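Local coordinates for surface presentation of antigens protein SpaK (Salmonella typhimurium, PDB 2FM8) that stores type III secretion effectors such as SipA, SopA, SopE and SopE2 in the bacterial cytoplasm, keeping them competent for secretion into host cells, at residues I6-L14 / I24-L35; V52-M63 / E93-V104. All blocks are in the same frame, centred on the assembly; numbering follows the deposited sequence.

From the N terminus, helix 6-17 comes first, and contact 1 closes the short connection, nine residues between its two segments, that brings 24-35 back along that helix and into the edge strand 32-37. The chain then adds strands 43-48 and 51-57. Contact 2 closes a wider excursion, in which helix 62-78 and strand 90-94 precede the return of strand 97-103 beside 51-57. The two loops follow one another, neither nested nor crossing, and both end on the same antiparallel sheet. Their centres lie about 19 Å apart, yet they touch: T32 CG2 packs 3.7 Å from W55 CH2, and I6, which also packs on strand 43-48, brings CD1 to V52 CG1.

Contact 1 of 2, residues I6-L14 / I24-L35; sequences IAELVRSAL and IGGIDSHSTIVL
R11 NH2 and I27 N both donate to a single water, at 3.2 Å and 2.7 Å, and that water in turn donates to G25 O. A second water accepts a weak bond from R11 NH2 and also lies against G25 O, so the arginine is joined to the loop through solvent rather than by a direct hydrogen bond. Both waters lie at the guanidinium edge, in its plane. The R11 chain leaves the helix extended and bends at chi3 (-87°), which turns the group toward the loop, where I24 CG2 approaches NH2 obliquely at 3.6 Å. On its other arm, NH1 forms a salt bridge to E8 OE2, three residues earlier, whose hydrogen bond is weak; it gives the guanidinium a second anchor within the helix.

Behind these bridging waters the contact is apolar. A7 CB rests 4.1 Å from I27 CG1, while I33 CD1 pushes in beside the helix backbone, 4.0 Å from A7 CA and 3.9 Å from V10 CG2. The I33 and V10 side chains pass alongside one another, pointing opposite ways. Farther along, L14 CD1 is shared by I24 CD1 (4.2 Å) and L35 CD2 (4.4 Å). F115 of helix 112-132 also packs on V10.

Strand 32-35 runs only 18° from the helix direction and pairs on its outer side with a strand of another protein's chain. This is the N-terminal helix and edge strand of the alpha/beta fold of type III secretion chaperones, consistent with an effector-binding surface.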
loop_
_atom_site.group_PDB
_atom_site.type_symbol
_atom_site.label_atom_id
_atom_site.label_comp_id
_atom_site.label_asym_id
_atom_site.label_seq_id
_atom_site.Cartn_x
_atom_site.Cartn_y
_atom_site.Cartn_z
ATOM N N ILE A 6 25.544 13.209 -19.623
ATOM C CA ILE A 6 25.324 12.017 -18.789
ATOM C C ILE A 6 26.202 10.810 -19.208
ATOM O O ILE A 6 26.749 10.100 -18.359
ATOM C CB ILE A 6 23.798 11.663 -18.677
ATOM C CG1 ILE A 6 23.555 10.621 -17.581
ATOM C CG2 ILE A 6 23.222 11.170 -19.992
ATOM C CD1 ILE A 6 23.974 11.065 -16.206
ATOM N N ALA A 7 26.348 10.589 -20.513
ATOM C CA ALA A 7 27.253 9.553 -20.998
ATOM C C ALA A 7 28.665 9.767 -20.437
ATOM O O ALA A 7 29.305 8.818 -19.980
ATOM C CB ALA A 7 27.281 9.514 -22.535
ATOM N N GLU A 8 29.144 11.005 -20.436
ATOM C CA GLU A 8 30.510 11.231 -19.981
ATOM C C GLU A 8 30.631 11.079 -18.474
ATOM O O GLU A 8 31.658 10.587 -17.972
ATOM C CB GLU A 8 31.084 12.562 -20.464
ATOM C CG GLU A 8 31.589 12.533 -21.923
ATOM C CD GLU A 8 32.330 11.218 -22.355
ATOM O OE1 GLU A 8 33.313 10.791 -21.677
ATOM O OE2 GLU A 8 31.911 10.623 -23.389
ATOM N N LEU A 9 29.570 11.457 -17.769
ATOM C CA LEU A 9 29.496 11.222 -16.338
ATOM C C LEU A 9 29.538 9.719 -16.001
ATOM O O LEU A 9 30.302 9.299 -15.122
ATOM C CB LEU A 9 28.232 11.857 -15.747
ATOM C CG LEU A 9 28.308 12.174 -14.257
ATOM C CD1 LEU A 9 29.488 13.102 -13.960
ATOM C CD2 LEU A 9 26.988 12.774 -13.762
ATOM N N VAL A 10 28.713 8.936 -16.696
ATOM C CA VAL A 10 28.628 7.495 -16.489
ATOM C C VAL A 10 29.985 6.834 -16.817
ATOM O O VAL A 10 30.491 6.014 -16.059
ATOM C CB VAL A 10 27.492 6.896 -17.351
ATOM C CG1 VAL A 10 27.585 5.382 -17.428
ATOM C CG2 VAL A 10 26.126 7.305 -16.780
ATOM N N ARG A 11 30.567 7.215 -17.953
ATOM C CA ARG A 11 31.837 6.641 -18.401
ATOM C C ARG A 11 32.922 6.895 -17.323
ATOM O O ARG A 11 33.680 6.001 -16.922
ATOM C CB ARG A 11 32.192 7.224 -19.786
ATOM C CG ARG A 11 33.486 6.752 -20.342
ATOM C CD ARG A 11 33.755 7.202 -21.838
ATOM N NE ARG A 11 33.175 6.235 -22.797
ATOM C CZ ARG A 11 32.036 6.398 -23.489
ATOM N NH1 ARG A 11 31.316 7.524 -23.402
ATOM N NH2 ARG A 11 31.621 5.419 -24.300
ATOM N N SER A 12 32.941 8.107 -16.808
ATOM C CA SER A 12 33.901 8.489 -15.808
ATOM C C SER A 12 33.705 7.764 -14.478
ATOM O O SER A 12 34.682 7.315 -13.871
ATOM C CB SER A 12 33.815 9.983 -15.585
ATOM O OG SER A 12 34.888 10.377 -14.776
ATOM N N ALA A 13 32.457 7.652 -14.026
ATOM C CA ALA A 13 32.148 6.910 -12.800
ATOM C C ALA A 13 32.552 5.446 -12.868
ATOM O O ALA A 13 33.022 4.874 -11.874
ATOM C CB ALA A 13 30.659 7.014 -12.463
ATOM N N LEU A 14 32.332 4.838 -14.025
ATOM C CA LEU A 14 32.639 3.430 -14.212
ATOM C C LEU A 14 34.132 3.225 -14.252
ATOM O O LEU A 14 34.620 2.204 -13.774
ATOM C CB LEU A 14 31.978 2.882 -15.475
ATOM C CG LEU A 14 30.446 2.839 -15.442
ATOM C CD1 LEU A 14 29.953 2.417 -16.822
ATOM C CD2 LEU A 14 29.895 1.912 -14.357
ATOM N N ILE A 24 31.572 -1.168 -22.362
ATOM C CA ILE A 24 30.790 0.005 -22.637
ATOM C C ILE A 24 30.518 0.163 -24.149
ATOM O O ILE A 24 31.436 0.426 -24.938
ATOM C CB ILE A 24 31.520 1.269 -22.088
ATOM C CG1 ILE A 24 31.779 1.137 -20.584
ATOM C CG2 ILE A 24 30.699 2.544 -22.368
ATOM C CD1 ILE A 24 32.676 2.234 -20.009
ATOM N N GLY A 25 29.254 0.008 -24.539
ATOM C CA GLY A 25 28.857 0.145 -25.932
ATOM C C GLY A 25 28.598 1.589 -26.341
ATOM O O GLY A 25 29.158 2.537 -25.763
ATOM N N GLY A 26 27.748 1.752 -27.351
ATOM C CA GLY A 26 27.339 3.069 -27.811
ATOM C C GLY A 26 26.381 3.704 -26.819
ATOM O O GLY A 26 25.243 3.248 -26.659
ATOM N N ILE A 27 26.863 4.728 -26.119
ATOM C CA ILE A 27 26.017 5.571 -25.263
ATOM C C ILE A 27 26.370 7.004 -25.648
ATOM O O ILE A 27 27.561 7.342 -25.800
ATOM C CB ILE A 27 26.236 5.300 -23.756
ATOM C CG1 ILE A 27 27.695 5.563 -23.352
ATOM C CG2 ILE A 27 25.848 3.854 -23.426
ATOM C CD1 ILE A 27 27.966 5.436 -21.877
ATOM N N ASP A 28 25.346 7.830 -25.847
ATOM C CA ASP A 28 25.497 9.167 -26.453
ATOM C C ASP A 28 24.271 9.590 -27.257
ATOM O O ASP A 28 24.255 10.682 -27.806
ATOM C CB ASP A 28 26.753 9.299 -27.353
ATOM C CG ASP A 28 26.768 8.308 -28.541
ATOM O OD1 ASP A 28 25.857 7.438 -28.653
ATOM O OD2 ASP A 28 27.719 8.401 -29.357
ATOM N N SER A 29 23.253 8.732 -27.330
ATOM C CA SER A 29 22.020 9.052 -28.045
ATOM C C SER A 29 21.015 9.779 -27.159
ATOM O O SER A 29 19.910 10.082 -27.607
ATOM C CB SER A 29 21.390 7.776 -28.617
ATOM O OG SER A 29 22.248 7.160 -29.583
ATOM N N HIS A 30 21.402 10.060 -25.909
ATOM C CA HIS A 30 20.519 10.679 -24.926
ATOM C C HIS A 30 19.215 9.892 -24.767
ATOM O O HIS A 30 18.136 10.468 -24.623
ATOM C CB HIS A 30 20.225 12.138 -25.294
ATOM C CG HIS A 30 21.454 12.972 -25.473
ATOM N ND1 HIS A 30 21.864 13.438 -26.706
ATOM C CD2 HIS A 30 22.374 13.408 -24.580
ATOM C CE1 HIS A 30 22.983 14.128 -26.565
ATOM N NE2 HIS A 30 23.312 14.130 -25.285
ATOM N N SER A 31 19.326 8.567 -24.819
ATOM C CA SER A 31 18.279 7.678 -24.323
ATOM C C SER A 31 18.751 7.187 -22.949
ATOM O O SER A 31 19.804 7.579 -22.443
ATOM C CB SER A 31 18.069 6.458 -25.240
ATOM O OG SER A 31 18.456 6.703 -26.567
ATOM N N THR A 32 17.999 6.271 -22.387
ATOM C CA THR A 32 18.393 5.621 -21.168
ATOM C C THR A 32 19.643 4.778 -21.380
ATOM O O THR A 32 19.731 4.025 -22.344
ATOM C CB THR A 32 17.242 4.795 -20.692
ATOM O OG1 THR A 32 16.126 5.677 -20.530
ATOM C CG2 THR A 32 17.555 4.112 -19.391
ATOM N N ILE A 33 20.615 4.965 -20.487
ATOM C CA ILE A 33 21.798 4.122 -20.380
ATOM C C ILE A 33 21.450 2.950 -19.463
ATOM O O ILE A 33 20.811 3.134 -18.422
ATOM C CB ILE A 33 22.976 4.908 -19.800
ATOM C CG1 ILE A 33 23.362 6.026 -20.753
ATOM C CG2 ILE A 33 24.183 4.012 -19.558
ATOM C CD1 ILE A 33 24.335 6.985 -20.185
ATOM N N VAL A 34 21.845 1.751 -19.871
ATOM C CA VAL A 34 21.519 0.533 -19.154
ATOM C C VAL A 34 22.818 -0.197 -18.794
ATOM O O VAL A 34 23.650 -0.443 -19.672
ATOM C CB VAL A 34 20.594 -0.390 -19.971
ATOM C CG1 VAL A 34 20.250 -1.645 -19.164
ATOM C CG2 VAL A 34 19.318 0.336 -20.339
ATOM N N LEU A 35 22.979 -0.505 -17.511
ATOM C CA LEU A 35 24.048 -1.390 -17.006
ATOM C C LEU A 35 23.491 -2.777 -16.713
ATOM O O LEU A 35 22.711 -2.944 -15.757
ATOM C CB LEU A 35 24.639 -0.837 -15.700
ATOM C CG LEU A 35 24.942 0.660 -15.583
ATOM C CD1 LEU A 35 25.638 0.915 -14.282
ATOM C CD2 LEU A 35 25.775 1.136 -16.717
HETATM O O HOH W 1 29.346 5.640 -26.521
HETATM O O HOH W 2 31.737 2.916 -25.929
#

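Contact 2 of 2, residues V52-M63 / E93-V104; sequences VWIWAQLGADSM and EQNGELTLKALV
An antiparallel pair inside the five-stranded chaperone sheet is formed here by the middle strand 51-57 and its neighbour 97-103, with segments 52-57 and 97-103 running at 166° to each other. I54 with A102 and A56 with L100 are hydrogen-bonded pairs; the bond from A102 N to I54 O, 2.7 Å, is nearly straight. W53 with L103, W55 with K101 and Q57 with T99 are the non-hydrogen-bonded pairs between and beyond them.

These latter residues share one face, where the W53 indole lies across the neighbouring strand. L103 CB sits 3.9 Å from the centroid of its six-membered ring, only 13° off the normal, a CH-pi contact, and L103 CD1 covers the same face nearer the pyrrole junction, 3.7 Å from CE2. K101 CB approaches the far end of the ring obliquely at CZ3. W55 turns its CD1 alongside T99 CG2 instead. Residues of another protein's chain pack on both tryptophans.

I54, A56, L100 and A102 occupy the other face, the first three against helix 112-132. I54 CD1 reaches across to V104 CG2 at 3.6 Å.

Past the strand end, the type I turn from G59 to S62 leads into helix 62-78 and meets the start of strand 97-103, just after the type I' hairpin turn from Q94 to E97. G59 N donates to E97 OE1, 2.9 Å, coming from above the carboxylate plane. M63, bent at chi2 and chi3, lays SD 3.8 Å from L98 CD1. With chi1 at 51°, S62 OG joins two backbone groups, one on each segment: it donates to G59 O at 2.6 Å and accepts from L98 N at 2.9 Å.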
loop_
_atom_site.group_PDB
_atom_site.type_symbol
_atom_site.label_atom_id
_atom_site.label_comp_id
_atom_site.label_asym_id
_atom_site.label_seq_id
_atom_site.Cartn_x
_atom_site.Cartn_y
_atom_site.Cartn_z
ATOM N N VAL A 52 18.349 13.866 -12.969
ATOM C CA VAL A 52 18.994 12.589 -13.220
ATOM C C VAL A 52 18.401 11.486 -12.332
ATOM O O VAL A 52 18.407 11.586 -11.110
ATOM C CB VAL A 52 20.496 12.674 -13.033
ATOM C CG1 VAL A 52 21.129 11.310 -13.248
ATOM C CG2 VAL A 52 21.072 13.678 -14.039
ATOM N N TRP A 53 17.886 10.445 -12.974
ATOM C CA TRP A 53 17.338 9.298 -12.292
ATOM C C TRP A 53 18.168 8.021 -12.494
ATOM O O TRP A 53 18.600 7.701 -13.607
ATOM C CB TRP A 53 15.934 9.018 -12.821
ATOM C CG TRP A 53 14.884 10.009 -12.447
ATOM C CD1 TRP A 53 14.539 11.110 -13.143
ATOM C CD2 TRP A 53 14.001 9.953 -11.315
ATOM N NE1 TRP A 53 13.522 11.758 -12.531
ATOM C CE2 TRP A 53 13.160 11.069 -11.402
ATOM C CE3 TRP A 53 13.838 9.065 -10.246
ATOM C CZ2 TRP A 53 12.166 11.339 -10.449
ATOM C CZ3 TRP A 53 12.852 9.333 -9.289
ATOM C CH2 TRP A 53 12.029 10.452 -9.399
ATOM N N ILE A 54 18.351 7.276 -11.409
ATOM C CA ILE A 54 18.893 5.912 -11.476
ATOM C C ILE A 54 17.765 5.007 -11.017
ATOM O O ILE A 54 17.132 5.288 -9.985
ATOM C CB ILE A 54 20.118 5.741 -10.547
ATOM C CG1 ILE A 54 21.240 6.704 -10.925
ATOM C CG2 ILE A 54 20.666 4.294 -10.566
ATOM C CD1 ILE A 54 22.292 6.834 -9.792
ATOM N N TRP A 55 17.477 3.950 -11.762
ATOM C CA TRP A 55 16.415 3.050 -11.330
ATOM C C TRP A 55 16.614 1.630 -11.826
ATOM O O TRP A 55 17.471 1.367 -12.656
ATOM C CB TRP A 55 15.050 3.583 -11.734
ATOM C CG TRP A 55 14.612 3.291 -13.132
ATOM C CD1 TRP A 55 13.809 2.238 -13.561
ATOM C CD2 TRP A 55 14.906 4.056 -14.285
ATOM N NE1 TRP A 55 13.597 2.325 -14.907
ATOM C CE2 TRP A 55 14.267 3.423 -15.385
ATOM C CE3 TRP A 55 15.637 5.213 -14.503
ATOM C CZ2 TRP A 55 14.341 3.913 -16.667
ATOM C CZ3 TRP A 55 15.719 5.698 -15.773
ATOM C CH2 TRP A 55 15.073 5.059 -16.849
ATOM N N ALA A 56 15.831 0.732 -11.260
ATOM C CA ALA A 56 15.822 -0.676 -11.631
ATOM C C ALA A 56 14.449 -1.258 -11.356
ATOM O O ALA A 56 13.863 -0.993 -10.310
ATOM C CB ALA A 56 16.875 -1.442 -10.848
ATOM N N GLN A 57 13.944 -2.049 -12.289
ATOM C CA GLN A 57 12.822 -2.954 -12.012
ATOM C C GLN A 57 13.275 -4.133 -11.184
ATOM O O GLN A 57 14.370 -4.649 -11.385
ATOM C CB GLN A 57 12.203 -3.440 -13.314
ATOM C CG GLN A 57 11.511 -2.338 -14.064
ATOM C CD GLN A 57 11.006 -2.803 -15.406
ATOM O OE1 GLN A 57 10.984 -4.009 -15.683
ATOM N NE2 GLN A 57 10.570 -1.858 -16.247
ATOM N N LEU A 58 12.441 -4.569 -10.242
ATOM C CA LEU A 58 12.889 -5.520 -9.254
ATOM C C LEU A 58 12.444 -6.959 -9.491
ATOM O O LEU A 58 12.719 -7.813 -8.660
ATOM C CB LEU A 58 12.493 -5.064 -7.856
ATOM C CG LEU A 58 13.149 -3.776 -7.369
ATOM C CD1 LEU A 58 12.488 -3.321 -6.083
ATOM C CD2 LEU A 58 14.652 -3.946 -7.184
ATOM N N GLY A 59 11.836 -7.263 -10.632
ATOM C CA GLY A 59 11.522 -8.665 -10.947
ATOM C C GLY A 59 10.044 -8.940 -11.177
ATOM O O GLY A 59 9.171 -8.229 -10.658
ATOM N N ALA A 60 9.781 -9.972 -11.980
ATOM C CA ALA A 60 8.421 -10.329 -12.426
ATOM C C ALA A 60 7.445 -10.555 -11.271
ATOM O O ALA A 60 6.261 -10.257 -11.396
ATOM C CB ALA A 60 8.473 -11.591 -13.307
ATOM N N ASP A 61 7.926 -11.100 -10.165
ATOM C CA ASP A 61 7.045 -11.375 -9.011
ATOM C C ASP A 61 7.149 -10.370 -7.858
ATOM O O ASP A 61 6.569 -10.603 -6.802
ATOM C CB ASP A 61 7.346 -12.765 -8.455
ATOM C CG ASP A 61 6.910 -13.887 -9.404
ATOM O OD1 ASP A 61 5.936 -13.694 -10.199
ATOM O OD2 ASP A 61 7.532 -14.967 -9.321
ATOM N N SER A 62 7.869 -9.271 -8.068
ATOM C CA SER A 62 8.150 -8.316 -6.989
ATOM C C SER A 62 6.867 -7.728 -6.360
ATOM O O SER A 62 6.806 -7.574 -5.142
ATOM C CB SER A 62 9.098 -7.187 -7.463
ATOM O OG SER A 62 8.649 -6.581 -8.665
ATOM N N MET A 63 5.849 -7.428 -7.156
ATOM C CA MET A 63 4.633 -6.807 -6.591
ATOM C C MET A 63 3.882 -7.786 -5.673
ATOM O O MET A 63 3.383 -7.411 -4.633
ATOM C CB MET A 63 3.718 -6.261 -7.676
ATOM C CG MET A 63 4.294 -5.044 -8.428
ATOM S SD MET A 63 4.541 -3.549 -7.440
ATOM C CE MET A 63 2.878 -3.105 -6.949
ATOM N N GLU A 93 6.376 1.541 -10.058
ATOM C CA GLU A 93 6.001 0.316 -10.722
ATOM C C GLU A 93 6.069 0.484 -12.253
ATOM O O GLU A 93 5.462 1.371 -12.803
ATOM C CB GLU A 93 4.588 -0.110 -10.304
ATOM C CG GLU A 93 4.241 -1.475 -10.914
ATOM C CD GLU A 93 2.864 -1.964 -10.645
ATOM O OE1 GLU A 93 2.063 -1.222 -10.057
ATOM O OE2 GLU A 93 2.584 -3.112 -11.046
ATOM N N GLN A 94 6.805 -0.385 -12.922
ATOM C CA GLN A 94 6.973 -0.317 -14.358
ATOM C C GLN A 94 6.845 -1.720 -14.894
ATOM O O GLN A 94 7.426 -2.650 -14.345
ATOM C CB GLN A 94 8.360 0.229 -14.749
ATOM C CG GLN A 94 8.462 1.725 -14.811
ATOM C CD GLN A 94 7.778 2.282 -16.033
ATOM O OE1 GLN A 94 8.191 2.027 -17.175
ATOM N NE2 GLN A 94 6.709 3.029 -15.808
ATOM N N ASN A 95 6.098 -1.844 -15.990
ATOM C CA ASN A 95 5.810 -3.118 -16.612
ATOM C C ASN A 95 5.358 -4.204 -15.632
ATOM O O ASN A 95 5.783 -5.362 -15.735
ATOM C CB ASN A 95 7.018 -3.555 -17.410
ATOM C CG ASN A 95 7.407 -2.532 -18.450
ATOM O OD1 ASN A 95 6.540 -1.975 -19.157
ATOM N ND2 ASN A 95 8.713 -2.247 -18.534
ATOM N N GLY A 96 4.476 -3.816 -14.704
ATOM C CA GLY A 96 3.959 -4.740 -13.674
ATOM C C GLY A 96 4.985 -5.167 -12.633
ATOM O O GLY A 96 4.794 -6.149 -11.926
ATOM N N GLU A 97 6.088 -4.424 -12.534
ATOM C CA GLU A 97 7.166 -4.760 -11.617
ATOM C C GLU A 97 7.455 -3.595 -10.688
ATOM O O GLU A 97 7.402 -2.453 -11.108
ATOM C CB GLU A 97 8.423 -5.112 -12.397
ATOM C CG GLU A 97 8.236 -6.227 -13.421
ATOM C CD GLU A 97 9.565 -6.927 -13.835
ATOM O OE1 GLU A 97 10.660 -6.648 -13.245
ATOM O OE2 GLU A 97 9.469 -7.792 -14.735
ATOM N N LEU A 98 7.741 -3.886 -9.419
ATOM C CA LEU A 98 8.182 -2.857 -8.514
ATOM C C LEU A 98 9.509 -2.243 -8.989
ATOM O O LEU A 98 10.430 -2.965 -9.413
ATOM C CB LEU A 98 8.365 -3.418 -7.118
ATOM C CG LEU A 98 8.575 -2.376 -6.016
ATOM C CD1 LEU A 98 7.316 -1.548 -5.782
ATOM C CD2 LEU A 98 8.936 -3.149 -4.740
ATOM N N THR A 99 9.615 -0.925 -8.874
ATOM C CA THR A 99 10.792 -0.193 -9.321
ATOM C C THR A 99 11.460 0.552 -8.162
ATOM O O THR A 99 10.798 1.186 -7.336
ATOM C CB THR A 99 10.382 0.742 -10.474
ATOM O OG1 THR A 99 9.949 -0.078 -11.580
ATOM C CG2 THR A 99 11.545 1.537 -10.969
ATOM N N LEU A 100 12.781 0.427 -8.062
ATOM C CA LEU A 100 13.561 1.182 -7.099
ATOM C C LEU A 100 14.167 2.362 -7.844
ATOM O O LEU A 100 14.769 2.179 -8.897
ATOM C CB LEU A 100 14.687 0.319 -6.513
ATOM C CG LEU A 100 15.579 0.999 -5.460
ATOM C CD1 LEU A 100 14.724 1.297 -4.196
ATOM C CD2 LEU A 100 16.800 0.127 -5.121
ATOM N N LYS A 101 14.043 3.560 -7.286
ATOM C CA LYS A 101 14.406 4.778 -8.033
ATOM C C LYS A 101 15.146 5.740 -7.117
ATOM O O LYS A 101 14.745 5.939 -5.962
ATOM C CB LYS A 101 13.164 5.544 -8.530
ATOM C CG LYS A 101 12.115 4.751 -9.235
ATOM C CD LYS A 101 11.037 5.681 -9.866
ATOM C CE LYS A 101 10.104 6.358 -8.880
ATOM N NZ LYS A 101 8.995 7.251 -9.561
ATOM N N ALA A 102 16.177 6.366 -7.657
ATOM C CA ALA A 102 16.895 7.440 -6.995
ATOM C C ALA A 102 16.843 8.689 -7.874
ATOM O O ALA A 102 17.294 8.661 -9.035
ATOM C CB ALA A 102 18.329 7.027 -6.772
ATOM N N LEU A 103 16.245 9.752 -7.355
ATOM C CA LEU A 103 16.358 11.057 -7.954
ATOM C C LEU A 103 17.644 11.605 -7.398
ATOM O O LEU A 103 17.707 12.005 -6.259
ATOM C CB LEU A 103 15.167 11.952 -7.563
ATOM C CG LEU A 103 15.213 13.409 -8.036
ATOM C CD1 LEU A 103 15.294 13.458 -9.530
ATOM C CD2 LEU A 103 14.004 14.169 -7.547
ATOM N N VAL A 104 18.685 11.609 -8.210
ATOM C CA VAL A 104 20.023 11.914 -7.724
ATOM C C VAL A 104 20.192 13.394 -7.342
ATOM O O VAL A 104 19.863 14.289 -8.124
ATOM C CB VAL A 104 21.081 11.586 -8.762
ATOM C CG1 VAL A 104 22.468 11.806 -8.185
ATOM C CG2 VAL A 104 20.933 10.139 -9.262
HETATM O O HOH W 3 19.092 15.085 -10.476
HETATM O O HOH W 4 5.435 -7.870 -10.027
#